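Local coordinates for protein CofB (Escherichia coli, PDB 5AX6) that serves as the homotrimeric minor pilin of the CFA/III type IVb pilus of enterotoxigenic E. coli and probably helps to start pilus assembly, at the interface of chains A and B. Residues are numbered along the deposited sequence; one frame, centred on the assembly and turned at random. Chains: chain A/B, CofB.

The interface of chains A and B. Residues chain A 296, 312-314, 322-324; chain B 324-327.
B:Met324 to B:Asn327 run parallel to two stretches of chain A, first A:Ile312 to A:Leu314 and then A:Ala322 to A:Met324. This is an intermolecular beta-sheet contact within the CofB homotrimer. B:Leu325 is gripped through both backbone polar atoms. B:Leu325 N gives a hydrogen bond to A:Ile312 O (2.7 Å), and B:Leu325 O accepts one from A:Leu314 N (2.9 Å). B:Asn327 repeats the pattern further along. B:Asn327 N donates to A:Ala322 O from a position tilted 28° out of the carbonyl plane, and B:Asn327 O accepts a hydrogen bond from A:Met324 N at 2.8 Å.

The side chain of B:Met324 leaves the backbone with CG anti to N (chi1 -174°). CB and CG pass near A:Ile312 O, with B:Met324 CG 3.8 Å from A:Ile312 O. B:Met324 SD then meets A:Leu296 CD2 at 3.9 Å, the two side chains crossing at about a right angle. A bend at chi3 (57°) turns CE towards the methyl end of A:Met324. The two CE methyls sit unusually close, so the packing is tight here.

A:Lys313 is extended and lies alongside B:Leu325, both pointing the same way. The aliphatic A:Lys313 CD packs on B:Leu325 CD2 at 4.0 Å. A:Leu314 CB touches the methyl group of B:Ala326. At the far end a water bridges the chains. The water lies 2.8 Å from the A:Thr323 hydroxyl OG1 and 3.3 Å from the B:Asn327 amide ND2.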
ATOM      1  N   LEU A 296      -2.021   6.428   6.259  1.00 18.96           N
ATOM      2  CA  LEU A 296      -1.282   5.648   7.252  1.00 19.38           C
ATOM      3  C   LEU A 296       0.175   6.038   7.129  1.00 19.30           C
ATOM      4  O   LEU A 296       0.832   5.684   6.152  1.00 17.24           O
ATOM      5  CB  LEU A 296      -1.430   4.138   7.033  1.00 21.39           C
ATOM      6  CG  LEU A 296      -2.547   3.350   7.695  1.00 27.01           C
ATOM      7  CD1 LEU A 296      -2.410   1.852   7.353  1.00 23.26           C
ATOM      8  CD2 LEU A 296      -2.530   3.597   9.203  1.00 21.49           C
ATOM      9  N   ILE A 312       3.078   3.781  13.413  1.00 17.41           N
ATOM     10  CA  ILE A 312       2.190   4.179  12.328  1.00 17.09           C
ATOM     11  C   ILE A 312       1.070   5.036  12.897  1.00 18.24           C
ATOM     12  O   ILE A 312       0.566   4.743  13.983  1.00 17.35           O
ATOM     13  CB  ILE A 312       1.557   2.962  11.632  1.00 17.62           C
ATOM     14  CG1 ILE A 312       2.653   2.081  11.051  1.00 23.64           C
ATOM     15  CG2 ILE A 312       0.589   3.437  10.535  1.00 25.51           C
ATOM     16  CD1 ILE A 312       3.591   2.839  10.192  1.00 21.03           C
ATOM     17  N   LYS A 313       0.689   6.071  12.162  1.00 18.99           N
ATOM     18  CA  LYS A 313      -0.406   6.955  12.574  1.00 19.04           C
ATOM     19  C   LYS A 313      -1.422   7.082  11.442  1.00 16.91           C
ATOM     20  O   LYS A 313      -1.066   7.424  10.309  1.00 18.58           O
ATOM     21  CB  LYS A 313       0.139   8.336  12.976  1.00 21.42           C
ATOM     22  CG  LYS A 313      -0.938   9.324  13.416  1.00 19.59           C
ATOM     23  CD  LYS A 313      -0.307  10.641  13.865  1.00 22.82           C
ATOM     24  CE  LYS A 313      -1.380  11.647  14.285  1.00 28.38           C
ATOM     25  NZ  LYS A 313      -0.770  12.945  14.671  1.00 28.42           N
ATOM     26  N   LEU A 314      -2.687   6.792  11.743  1.00 16.91           N
ATOM     27  CA  LEU A 314      -3.755   6.980  10.771  1.00 16.31           C
ATOM     28  C   LEU A 314      -4.306   8.389  10.961  1.00 20.21           C
ATOM     29  O   LEU A 314      -4.863   8.699  12.016  1.00 18.28           O
ATOM     30  CB  LEU A 314      -4.857   5.928  10.956  1.00 16.60           C
ATOM     31  CG  LEU A 314      -6.046   6.007   9.995  1.00 19.63           C
ATOM     32  CD1 LEU A 314      -5.623   5.780   8.552  1.00 17.62           C
ATOM     33  CD2 LEU A 314      -7.118   4.992  10.394  1.00 19.00           C
ATOM     34  N   ALA A 322      -7.486   9.576  12.514  1.00 16.98           N
ATOM     35  CA  ALA A 322      -8.695   9.188  11.820  1.00 17.19           C
ATOM     36  C   ALA A 322      -9.098   7.794  12.283  1.00 15.58           C
ATOM     37  O   ALA A 322      -8.424   7.190  13.121  1.00 18.06           O
ATOM     38  CB  ALA A 322      -8.485   9.232  10.287  1.00 17.86           C
ATOM     39  N   THR A 323     -10.192   7.293  11.727  1.00 17.93           N
ATOM     40  CA  THR A 323     -10.845   6.088  12.217  1.00 17.00           C
ATOM     41  C   THR A 323     -10.631   4.874  11.352  1.00 18.85           C
ATOM     42  O   THR A 323     -10.730   4.945  10.126  1.00 16.37           O
ATOM     43  CB  THR A 323     -12.367   6.306  12.339  1.00 21.72           C
ATOM     44  OG1 THR A 323     -12.590   7.364  13.267  1.00 24.74           O
ATOM     45  CG2 THR A 323     -13.062   5.035  12.829  1.00 24.75           C
ATOM     46  N   MET A 324     -10.346   3.757  12.013  1.00 18.38           N
ATOM     47  CA  MET A 324     -10.336   2.457  11.353  1.00 17.77           C
ATOM     48  C   MET A 324     -11.383   1.551  11.998  1.00 19.64           C
ATOM     49  O   MET A 324     -11.422   1.391  13.226  1.00 17.42           O
ATOM     50  CB  MET A 324      -8.958   1.795  11.424  1.00 17.05           C
ATOM     51  CG  MET A 324      -8.916   0.493  10.597  1.00 22.71           C
ATOM     52  SD  MET A 324      -7.384  -0.434  10.682  1.00 23.22           S
ATOM     53  CE  MET A 324      -7.242  -0.698  12.449  1.00 37.03           C
TER
ATOM     54  N   MET B 324       0.032   1.349  16.237  1.00 18.38           N
ATOM     55  CA  MET B 324      -0.717   2.249  15.368  1.00 17.77           C
ATOM     56  C   MET B 324      -1.493   3.251  16.222  1.00 19.64           C
ATOM     57  O   MET B 324      -2.220   2.873  17.151  1.00 17.42           O
ATOM     58  CB  MET B 324      -1.680   1.486  14.455  1.00 17.05           C
ATOM     59  CG  MET B 324      -2.356   2.429  13.438  1.00 22.71           C
ATOM     60  SD  MET B 324      -3.587   1.673  12.375  1.00 23.22           S
ATOM     61  CE  MET B 324      -4.716   0.993  13.590  1.00 37.03           C
ATOM     62  N   LEU B 325      -1.309   4.530  15.927  1.00 17.07           N
ATOM     63  CA  LEU B 325      -2.111   5.577  16.557  1.00 17.60           C
ATOM     64  C   LEU B 325      -3.321   5.846  15.665  1.00 19.67           C
ATOM     65  O   LEU B 325      -3.186   6.213  14.498  1.00 16.54           O
ATOM     66  CB  LEU B 325      -1.266   6.840  16.777  1.00 19.96           C
ATOM     67  CG  LEU B 325      -1.937   8.144  17.245  1.00 25.09           C
ATOM     68  CD1 LEU B 325      -2.774   7.931  18.467  1.00 26.47           C
ATOM     69  CD2 LEU B 325      -0.869   9.197  17.523  1.00 27.40           C
ATOM     70  N   ALA B 326      -4.511   5.638  16.207  1.00 17.46           N
ATOM     71  CA  ALA B 326      -5.730   5.738  15.416  1.00 20.52           C
ATOM     72  C   ALA B 326      -6.950   5.688  16.325  1.00 19.05           C
ATOM     73  O   ALA B 326      -6.858   5.209  17.461  1.00 20.53           O
ATOM     74  CB  ALA B 326      -5.796   4.604  14.391  1.00 18.77           C
ATOM     75  N   ASN B 327      -8.083   6.178  15.829  1.00 20.75           N
ATOM     76  CA  ASN B 327      -9.375   5.869  16.437  1.00 19.72           C
ATOM     77  C   ASN B 327      -9.855   4.530  15.917  1.00 23.16           C
ATOM     78  O   ASN B 327      -9.808   4.281  14.715  1.00 20.51           O
ATOM     79  CB  ASN B 327     -10.406   6.943  16.121  1.00 19.32           C
ATOM     80  CG  ASN B 327     -10.014   8.281  16.667  1.00 25.42           C
ATOM     81  OD1 ASN B 327      -9.493   8.374  17.775  1.00 25.71           O
ATOM     82  ND2 ASN B 327     -10.262   9.331  15.900  1.00 26.34           N
TER
HETATM   83  O   HOH W   1     -12.184  10.105  13.391  1.00 24.33           O